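Local structure of putative fimbrium tip subunit Fim1C (Bacteroides ovatus, 4EPS) at residues T34-T39 / G250-F255; P209-D212 / E217-L220; Y340-K345 / S459-D464; D414-S419 / T427-P432. The protein is probably a component of the fimbrium tip, the end of the filamentous cell-surface appendages that mediate adhesion and biofilm formation. One frame throughout, in Å; residues are numbered along the deposited sequence.

Interaction 1 of 4, residues T34-T39 / G250-F255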
# COMPACT_ATOMS: atom_id res chain seq x y z
N THR A 34 22.41 7.01 -26.88
CA THR A 34 23.03 8.26 -27.33
C THR A 34 24.35 8.54 -26.57
O THR A 34 25.28 9.12 -27.14
CB THR A 34 22.02 9.42 -27.14
OG1 THR A 34 20.70 8.98 -27.46
CG2 THR A 34 22.36 10.65 -27.96
N GLY A 35 24.39 8.15 -25.30
CA GLY A 35 25.53 8.41 -24.43
C GLY A 35 25.47 9.84 -23.93
O GLY A 35 24.39 10.43 -23.90
N PHE A 36 26.61 10.41 -23.53
CA PHE A 36 26.67 11.78 -23.01
C PHE A 36 27.08 12.70 -24.11
O PHE A 36 28.25 12.71 -24.52
CB PHE A 36 27.63 11.89 -21.82
CG PHE A 36 27.21 11.07 -20.63
CD1 PHE A 36 26.35 11.60 -19.67
CD2 PHE A 36 27.66 9.76 -20.48
CE1 PHE A 36 25.94 10.82 -18.57
CE2 PHE A 36 27.27 8.99 -19.37
CZ PHE A 36 26.40 9.53 -18.43
N VAL A 37 26.10 13.48 -24.60
CA VAL A 37 26.30 14.41 -25.70
C VAL A 37 26.30 15.81 -25.16
O VAL A 37 25.34 16.24 -24.51
CB VAL A 37 25.23 14.22 -26.81
CG1 VAL A 37 25.37 15.28 -27.90
CG2 VAL A 37 25.29 12.82 -27.42
N THR A 38 27.36 16.53 -25.47
CA THR A 38 27.52 17.91 -25.07
C THR A 38 26.69 18.81 -25.96
O THR A 38 26.73 18.70 -27.19
CB THR A 38 29.03 18.27 -25.15
OG1 THR A 38 29.75 17.49 -24.18
CG2 THR A 38 29.31 19.75 -24.98
N THR A 39 25.92 19.72 -25.39
CA THR A 39 25.10 20.59 -26.25
C THR A 39 25.77 21.96 -26.51
O THR A 39 25.42 22.63 -27.49
CB THR A 39 23.68 20.74 -25.65
OG1 THR A 39 22.88 21.49 -26.57
CG2 THR A 39 23.67 21.40 -24.26
N GLY A 250 36.96 8.36 -25.22
CA GLY A 250 35.63 8.66 -25.73
C GLY A 250 34.54 7.72 -25.26
O GLY A 250 33.46 7.68 -25.85
N LYS A 251 34.82 6.97 -24.19
CA LYS A 251 33.83 6.03 -23.67
C LYS A 251 33.70 6.17 -22.17
O LYS A 251 34.58 6.71 -21.51
CB LYS A 251 34.21 4.57 -24.04
CG LYS A 251 34.29 4.36 -25.56
CD LYS A 251 34.23 2.91 -25.93
CE LYS A 251 34.19 2.73 -27.44
NZ LYS A 251 33.94 1.31 -27.80
N TYR A 252 32.57 5.71 -21.63
CA TYR A 252 32.35 5.75 -20.19
C TYR A 252 32.12 4.36 -19.61
O TYR A 252 31.62 3.45 -20.28
CB TYR A 252 31.15 6.67 -19.82
CG TYR A 252 29.78 6.13 -20.15
CD1 TYR A 252 29.12 5.27 -19.27
CD2 TYR A 252 29.11 6.54 -21.29
CE1 TYR A 252 27.84 4.79 -19.55
CE2 TYR A 252 27.81 6.09 -21.57
CZ TYR A 252 27.19 5.21 -20.70
OH TYR A 252 25.92 4.77 -20.98
N LYS A 253 32.42 4.24 -18.33
CA LYS A 253 32.16 3.04 -17.55
C LYS A 253 31.25 3.49 -16.42
O LYS A 253 31.64 4.37 -15.64
CB LYS A 253 33.47 2.42 -17.04
CG LYS A 253 33.29 1.35 -15.94
CD LYS A 253 32.46 0.14 -16.34
CE LYS A 253 32.15 -0.68 -15.11
NZ LYS A 253 31.19 -1.79 -15.39
N ARG A 254 30.06 2.89 -16.33
CA ARG A 254 29.12 3.21 -15.26
C ARG A 254 29.19 2.15 -14.17
O ARG A 254 29.00 0.97 -14.43
CB ARG A 254 27.68 3.37 -15.78
CG ARG A 254 26.68 3.72 -14.67
CD ARG A 254 25.26 3.87 -15.19
NE ARG A 254 24.92 5.26 -15.52
CZ ARG A 254 24.67 5.70 -16.75
NH1 ARG A 254 24.71 4.87 -17.79
NH2 ARG A 254 24.37 6.98 -16.95
N PHE A 255 29.47 2.59 -12.94
CA PHE A 255 29.51 1.71 -11.78
C PHE A 255 28.20 1.86 -11.03
O PHE A 255 27.93 2.94 -10.50
CB PHE A 255 30.68 2.06 -10.87
CG PHE A 255 32.04 1.87 -11.48
CD1 PHE A 255 32.70 0.64 -11.39
CD2 PHE A 255 32.68 2.91 -12.15
CE1 PHE A 255 33.98 0.46 -11.93
CE2 PHE A 255 33.97 2.74 -12.68
CZ PHE A 255 34.61 1.51 -12.57
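A T-shaped aromatic contact between Phe36 and Tyr252 sets residues 34-39, part of the loop between strand 23-24 and strand 45-52, against strand 251-256 of the fimbrillin-like region. Phe36 comes in edge first: its CE2 lies 3.6 Å from Tyr252 CD2, set over one face of the tyrosine ring but shifted toward the rim. The ring centroids of Phe36 and Tyr252 are 5.0 Å apart and the planes stand at 77°. On Tyr252, CG sits between the backbone N and the carbonyl carbon (chi1 73°), which carries the ring to the loop; there its face meets the phenylalanine. The edge of the same tyrosine ring is approached by Gly35, with CA 4.3 Å from Tyr252 CE2.

Two residues further along the strand, Arg254 has two conformers, so its part is less certain. In the one described, a turn at chi3 brings Arg254 NH2 to 3.6 Å from Phe36 CZ, an oblique approach and not a stack, and NH2 is salt-bridged to Glu217. Val163 of strand 148-174 also packs on Phe36.

Between these two segments everything rests on ring edges, ring faces and van der Waals contact. Against this strand the loop is therefore held by apolar fit, while its polar anchors lie elsewhere, in the backbone bond of Phe36 with Ile22 and that of Thr38 N to Asp19.

Interaction 2 of 4, residues P209-D212 / E217-L220; sequences PYYD and EYRL
Over one face of the Tyr218 ring sits the rim of Tyr211, whose CD1 is 3.5 Å from Tyr218 CZ; the two rings are inclined at 44°, neither stacked nor edge-to-face. Pro209 CG comes up obliquely to the Tyr218 ring, and Phe196 makes an edge-to-face pair with it. On the opposite face of the hairpin, the Arg219 guanidinium is edged in its own plane by two acids. Arg219 NH1 and Arg219 NH2 both grip a single oxygen, Asp212 OD2, at 2.7 Å and 2.9 Å respectively. OD2 offers NH1 its anti lone pair, whereas NH2 meets it from above the carboxylate plane, and the two planes stand 83° apart. A turn at chi3 (-76°) swings the guanidinium across to Asp212, and Arg219 NH1 also bonds Glu217 OE2, 2.9 Å away. Tyr210 runs alongside Arg219, pointing the same way.

Glu217 is shared further with Lys215, and Arg219 NH2 also bonds a glycerol, probably from the crystallisation liquor. An alanine in place of Arg219 would probably leave Asp212 and Glu217 facing each other without the cation that bridges them.

The backbones pair through reciprocal bonds of Tyr210 with Arg219 and of Asp212 with Glu217; Tyr211 and Tyr218 form the non-hydrogen-bonded pair between them. This is an antiparallel beta hairpin of strands 206-212 and 217-222, with the salt-bridge network and Tyr210 on one face and Tyr211 and Tyr218 on the other.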
# COMPACT_ATOMS: atom_id res chain seq x y z
N PRO A 209 34.21 14.83 -8.04
CA PRO A 209 33.53 14.61 -9.33
C PRO A 209 32.39 15.58 -9.54
O PRO A 209 31.97 16.27 -8.61
CB PRO A 209 33.00 13.16 -9.24
CG PRO A 209 33.07 12.78 -7.82
CD PRO A 209 33.83 13.80 -7.04
N TYR A 210 31.88 15.60 -10.75
CA TYR A 210 30.73 16.42 -11.07
C TYR A 210 29.47 15.70 -10.64
O TYR A 210 29.29 14.53 -11.00
CB TYR A 210 30.69 16.75 -12.58
CG TYR A 210 29.46 17.55 -12.95
CD1 TYR A 210 29.37 18.90 -12.63
CD2 TYR A 210 28.37 16.95 -13.56
CE1 TYR A 210 28.21 19.62 -12.88
CE2 TYR A 210 27.20 17.67 -13.83
CZ TYR A 210 27.13 19.01 -13.50
OH TYR A 210 26.00 19.74 -13.77
N TYR A 211 28.60 16.37 -9.86
CA TYR A 211 27.35 15.72 -9.45
C TYR A 211 26.21 16.19 -10.36
O TYR A 211 25.91 17.39 -10.41
CB TYR A 211 27.01 16.00 -7.97
CG TYR A 211 25.68 15.40 -7.55
CD1 TYR A 211 25.48 14.02 -7.58
CD2 TYR A 211 24.61 16.22 -7.19
CE1 TYR A 211 24.25 13.47 -7.22
CE2 TYR A 211 23.38 15.67 -6.84
CZ TYR A 211 23.20 14.30 -6.85
OH TYR A 211 21.97 13.78 -6.53
N ASP A 212 25.58 15.25 -11.05
CA ASP A 212 24.43 15.54 -11.91
C ASP A 212 23.20 15.37 -11.06
O ASP A 212 22.79 14.24 -10.81
CB ASP A 212 24.41 14.62 -13.15
CG ASP A 212 23.31 14.96 -14.16
OD1 ASP A 212 22.29 15.57 -13.77
OD2 ASP A 212 23.47 14.62 -15.33
N GLU A 217 23.73 11.20 -10.27
CA GLU A 217 24.90 10.36 -10.52
C GLU A 217 26.13 11.26 -10.55
O GLU A 217 26.00 12.48 -10.76
CB GLU A 217 24.74 9.53 -11.83
CG GLU A 217 24.79 10.33 -13.11
CD GLU A 217 24.52 9.58 -14.41
OE1 GLU A 217 24.02 8.43 -14.37
OE2 GLU A 217 24.79 10.17 -15.47
N TYR A 218 27.30 10.66 -10.30
CA TYR A 218 28.57 11.39 -10.28
C TYR A 218 29.37 11.05 -11.51
O TYR A 218 29.38 9.88 -11.90
CB TYR A 218 29.40 11.04 -9.03
CG TYR A 218 28.73 11.43 -7.73
CD1 TYR A 218 27.75 10.61 -7.17
CD2 TYR A 218 29.03 12.63 -7.09
CE1 TYR A 218 27.13 10.96 -5.96
CE2 TYR A 218 28.42 12.98 -5.88
CZ TYR A 218 27.47 12.14 -5.33
OH TYR A 218 26.83 12.48 -4.16
N ARG A 219 30.02 12.05 -12.10
CA ARG A 219 30.82 11.88 -13.33
C ARG A 219 32.20 12.43 -13.12
O ARG A 219 32.37 13.47 -12.49
CB ARG A 219 30.13 12.55 -14.54
CG ARG A 219 28.78 11.90 -14.83
CD ARG A 219 28.27 12.11 -16.24
NE ARG A 219 27.74 13.45 -16.47
CZ ARG A 219 26.47 13.81 -16.32
NH1 ARG A 219 25.56 12.93 -15.90
NH2 ARG A 219 26.09 15.06 -16.57
N LEU A 220 33.22 11.72 -13.61
CA LEU A 220 34.59 12.15 -13.45
C LEU A 220 35.38 11.79 -14.69
O LEU A 220 35.48 10.61 -15.02
CB LEU A 220 35.21 11.45 -12.21
CG LEU A 220 36.66 11.81 -11.89
CD1 LEU A 220 36.72 13.21 -11.24
CD2 LEU A 220 37.24 10.81 -10.92

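Interaction 3 of 4, residues Y340-K345 / S459-D464; sequences YTETGK and SDKTMD
Lys461 reaches across to the backbone of Thr341 and the carboxylate of Glu342, and its ammonium group makes both polar contacts between 340-345 and 459-464. The hydrogen bond runs from Lys461 NZ to Thr341 O, 2.9 Å long, with the nitrogen almost in line with the C=O bond (162° at the oxygen). The lysine can span the gap because its chain is extended all the way beyond CG.

The ionic contact is looser. Lys461 NZ lies 3.3 Å from Glu342 OE2 in a salt bridge, and the two side chains meet at about a right angle. Glu342 starts out from the backbone away from the other segment, but a bend at chi2 (-57°) folds its carboxylate back over its own chain toward the ammonium. Glu342 OE2 thereby comes 3.2 Å from Thr341 O, two acceptors side by side, and the ammonium close to both probably eases that proximity.

The apolar part is small: Thr341 CG2 touches the aliphatic lysine stem, 3.6 Å from Lys461 CD. The methyl is directed there while OG1 of the same threonine bonds the backbone oxygen of Tyr504. At the base of the lysine, in the Ser459 conformer described, Ser459 OG accepts from Lys461 N at 3.1 Å, an ST turn that helps set the backbone.

In the fold, strand 342-344 is one edge strand of a six-stranded antiparallel sheet and pairs with strand 502-509. The loop 459-464 leaves helix 446-458 and heads for strand 469-474, with Thr462 and selenomethionine Met463 packed on that helix, so the lysine ties this loop to the sheet margin at the surface.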
# COMPACT_ATOMS: atom_id res chain seq x y z
N TYR A 340 16.42 16.70 18.24
CA TYR A 340 17.13 17.78 18.93
C TYR A 340 16.21 18.54 19.86
O TYR A 340 15.09 18.90 19.47
CB TYR A 340 17.72 18.76 17.90
CG TYR A 340 18.42 19.97 18.50
CD1 TYR A 340 17.71 21.11 18.87
CD2 TYR A 340 19.80 19.96 18.75
CE1 TYR A 340 18.34 22.21 19.47
CE2 TYR A 340 20.44 21.06 19.30
CZ TYR A 340 19.71 22.18 19.67
OH TYR A 340 20.33 23.27 20.23
N THR A 341 16.70 18.83 21.07
CA THR A 341 15.97 19.72 21.98
C THR A 341 16.95 20.33 22.99
O THR A 341 17.80 19.62 23.55
CB THR A 341 14.74 19.09 22.67
OG1 THR A 341 14.06 20.12 23.41
CG2 THR A 341 15.09 17.91 23.61
N GLU A 342 16.84 21.63 23.20
CA GLU A 342 17.64 22.38 24.18
C GLU A 342 16.80 23.50 24.69
O GLU A 342 15.80 23.84 24.06
CB GLU A 342 18.94 22.95 23.56
CG GLU A 342 20.00 21.96 23.09
CD GLU A 342 20.56 20.95 24.08
OE1 GLU A 342 20.62 21.27 25.30
OE2 GLU A 342 20.95 19.85 23.64
N THR A 343 17.19 24.09 25.84
CA THR A 343 16.53 25.28 26.38
C THR A 343 17.45 26.46 26.14
O THR A 343 18.68 26.30 26.15
CB THR A 343 16.21 25.13 27.87
OG1 THR A 343 17.45 24.90 28.56
CG2 THR A 343 15.21 24.02 28.15
N GLY A 344 16.87 27.63 25.91
CA GLY A 344 17.69 28.82 25.70
C GLY A 344 16.85 30.05 25.45
O GLY A 344 15.61 29.97 25.44
N LYS A 345 17.54 31.19 25.21
CA LYS A 345 16.92 32.47 24.90
C LYS A 345 16.59 32.48 23.42
O LYS A 345 17.06 31.60 22.69
CB LYS A 345 17.84 33.66 25.29
CG LYS A 345 18.14 33.72 26.78
CD LYS A 345 19.29 34.71 27.04
CE LYS A 345 19.44 35.08 28.50
NZ LYS A 345 20.00 33.97 29.32
N SER A 459 16.17 8.40 21.05
CA SER A 459 16.74 9.54 21.77
C SER A 459 16.60 9.32 23.27
O SER A 459 15.75 8.51 23.69
CB SER A 459 16.02 10.83 21.35
OG SER A 459 16.37 11.98 22.10
N ASP A 460 17.38 10.08 24.07
CA ASP A 460 17.26 9.99 25.52
C ASP A 460 16.32 11.09 26.03
O ASP A 460 16.04 11.15 27.23
CB ASP A 460 18.65 10.06 26.18
CG ASP A 460 19.51 8.83 25.88
OD1 ASP A 460 18.96 7.70 25.89
OD2 ASP A 460 20.71 9.00 25.61
N LYS A 461 15.78 11.92 25.12
CA LYS A 461 14.87 13.01 25.50
C LYS A 461 13.51 12.90 24.83
O LYS A 461 13.42 12.63 23.64
CB LYS A 461 15.49 14.36 25.12
CG LYS A 461 16.79 14.69 25.84
CD LYS A 461 17.60 15.74 25.10
CE LYS A 461 18.48 16.53 26.02
NZ LYS A 461 19.05 17.72 25.34
N THR A 462 12.46 13.13 25.60
CA THR A 462 11.11 13.15 25.07
C THR A 462 10.65 14.60 25.12
O THR A 462 11.38 15.48 25.61
CB THR A 462 10.15 12.21 25.84
OG1 THR A 462 10.11 12.62 27.21
CG2 THR A 462 10.50 10.72 25.70
N MSE A 463 9.46 14.85 24.61
CA MSE A 463 8.87 16.17 24.65
C MSE A 463 8.09 16.26 25.98
O MSE A 463 7.08 15.58 26.13
CB MSE A 463 7.99 16.33 23.41
CG MSE A 463 7.65 17.72 23.13
SE MSE A 463 6.61 17.79 21.49
CE MSE A 463 6.28 19.69 21.68
N ASP A 464 8.63 16.99 26.97
CA ASP A 464 7.96 17.12 28.28
C ASP A 464 6.65 17.91 28.09
O ASP A 464 6.68 19.07 27.64
CB ASP A 464 8.90 17.75 29.30
CG ASP A 464 8.37 17.98 30.71
OD1 ASP A 464 7.20 17.61 30.99
OD2 ASP A 464 9.12 18.55 31.54

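Interaction 4 of 4, residues D414-S419 / T427-P432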
# COMPACT_ATOMS: atom_id res chain seq x y z
N ASP A 414 21.55 26.25 14.10
CA ASP A 414 22.85 25.78 13.57
C ASP A 414 23.26 24.48 14.26
O ASP A 414 23.72 23.55 13.59
CB ASP A 414 23.95 26.86 13.78
CG ASP A 414 23.86 28.04 12.84
OD1 ASP A 414 23.16 27.94 11.80
OD2 ASP A 414 24.49 29.09 13.15
N ASP A 415 23.10 24.43 15.60
CA ASP A 415 23.43 23.26 16.42
C ASP A 415 22.57 22.06 16.05
O ASP A 415 23.09 20.95 16.01
CB ASP A 415 23.24 23.57 17.91
CG ASP A 415 24.30 24.46 18.52
OD1 ASP A 415 25.29 24.79 17.82
OD2 ASP A 415 24.12 24.85 19.71
N CYS A 416 21.26 22.29 15.78
CA CYS A 416 20.34 21.21 15.37
C CYS A 416 20.80 20.66 14.02
O CYS A 416 20.94 19.45 13.85
CB CYS A 416 18.90 21.73 15.31
SG CYS A 416 17.67 20.49 14.84
N GLU A 417 21.11 21.55 13.08
CA GLU A 417 21.56 21.18 11.74
C GLU A 417 22.91 20.43 11.80
O GLU A 417 23.12 19.47 11.03
CB GLU A 417 21.68 22.45 10.86
CG GLU A 417 22.22 22.26 9.44
CD GLU A 417 21.60 21.15 8.60
OE1 GLU A 417 20.37 20.91 8.72
OE2 GLU A 417 22.34 20.54 7.80
N SER A 418 23.81 20.85 12.71
CA SER A 418 25.14 20.22 12.85
C SER A 418 25.01 18.79 13.36
O SER A 418 25.66 17.89 12.80
CB SER A 418 26.01 21.03 13.81
OG SER A 418 26.37 22.27 13.21
N SER A 419 24.20 18.56 14.39
CA SER A 419 24.01 17.23 14.98
C SER A 419 23.08 16.32 14.18
O SER A 419 23.24 15.11 14.23
CB SER A 419 23.48 17.35 16.40
OG SER A 419 24.39 18.03 17.25
N THR A 427 13.00 21.41 3.58
CA THR A 427 13.10 22.84 3.81
C THR A 427 14.34 23.22 4.60
O THR A 427 14.73 24.38 4.62
CB THR A 427 11.87 23.30 4.67
OG1 THR A 427 11.89 22.61 5.93
CG2 THR A 427 10.54 23.08 3.97
N GLY A 428 14.88 22.26 5.36
CA GLY A 428 15.88 22.52 6.37
C GLY A 428 15.11 22.82 7.66
O GLY A 428 13.88 22.98 7.64
N TRP A 429 15.81 22.86 8.78
CA TRP A 429 15.20 23.06 10.10
C TRP A 429 14.76 24.53 10.34
O TRP A 429 15.50 25.47 10.02
CB TRP A 429 16.19 22.66 11.22
CG TRP A 429 16.56 21.20 11.25
CD1 TRP A 429 17.82 20.68 11.09
CD2 TRP A 429 15.69 20.08 11.50
NE1 TRP A 429 17.78 19.31 11.23
CE2 TRP A 429 16.49 18.92 11.48
CE3 TRP A 429 14.31 19.96 11.76
CZ2 TRP A 429 15.95 17.64 11.70
CZ3 TRP A 429 13.78 18.69 11.96
CH2 TRP A 429 14.59 17.55 11.94
N TYR A 430 13.61 24.71 10.99
CA TYR A 430 13.14 26.04 11.38
C TYR A 430 12.38 25.95 12.72
O TYR A 430 11.89 24.89 13.08
CB TYR A 430 12.26 26.70 10.29
CG TYR A 430 11.03 25.90 9.91
CD1 TYR A 430 9.84 26.00 10.65
CD2 TYR A 430 11.08 24.97 8.87
CE1 TYR A 430 8.74 25.21 10.34
CE2 TYR A 430 9.97 24.20 8.54
CZ TYR A 430 8.80 24.32 9.29
OH TYR A 430 7.72 23.56 8.94
N VAL A 431 12.24 27.08 13.42
CA VAL A 431 11.45 27.14 14.67
C VAL A 431 9.99 27.12 14.24
O VAL A 431 9.56 28.00 13.48
CB VAL A 431 11.79 28.36 15.56
CG1 VAL A 431 10.87 28.43 16.78
CG2 VAL A 431 13.27 28.34 16.01
N PRO A 432 9.18 26.14 14.69
CA PRO A 432 7.79 26.09 14.24
C PRO A 432 7.00 27.32 14.64
O PRO A 432 7.28 27.91 15.67
CB PRO A 432 7.23 24.83 14.95
CG PRO A 432 8.14 24.64 16.16
CD PRO A 432 9.50 25.03 15.62
O HOH W 1 18.76 22.87 8.46
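Sulfur-aromatic contact comes first here: Cys416, on helix 408-419, places its SG over the face of Trp429. The Cys416 sulfur stands 3.6 Å from the centroid of the Trp429 five-membered ring and only 4° off the ring normal, so it looks almost straight down on the pyrrole part of the indole. This follows from the side-chain torsion, SG anti to the backbone N (chi1 -179°), which sends the sulfur off the helix toward the loop. Tyr340 also packs against the same cysteine.

Packing continues beside the ring. Glu417, one residue along, bends at chi2 so that OE1 lies 3.5 Å from Trp429 CD1, approaching obliquely, its carboxylate plane turned 48° from the indole. Val336 and Leu508, from strands 334-338 and 502-509, also lie against the indole.

The polar part includes a water that accepts from Trp429 N at 3.0 Å and donates to Glu417 OE1 at an unusually short 2.5 Å, which makes the bridge less certain. OE1 is also bonded to Ser422, and the indole NE1 to the carbonyl of Phe420, so OE1 and NE1 each have a partner in the chain just after the helix. Replacing Trp429 by an alanine would probably leave the sulfur of Cys416 without its ring and the Phe420 carbonyl without its indole donor.

Chemically, the helix end and the loop that follows are joined by a soft sulfur on a ring face and perhaps by a bridging water, with the ring's single N-H spent on the connecting chain.

How the interactions relate
Interactions 1 and 2 belong to the fimbrillin-like region, share the charge of Glu217 and touch: Phe36 packs on Glu217 and Arg219, so a loop aromatic rests on the charged face of the hairpin. Interactions 3 and 4 lie far off, the centres of 1 and 3 about 50 Å apart, and meet each other through Tyr340 beside Cys416 and Asp415. Interaction 4 is buried and relies mainly on sulfur and indole; interaction 3 is at the surface and relies on one lysine. The partly buried pair, 1 and 2, divides its work: aromatic packing where a loop meets a strand, an ionic network with backbone pairing where two strands of a hairpin run side by side.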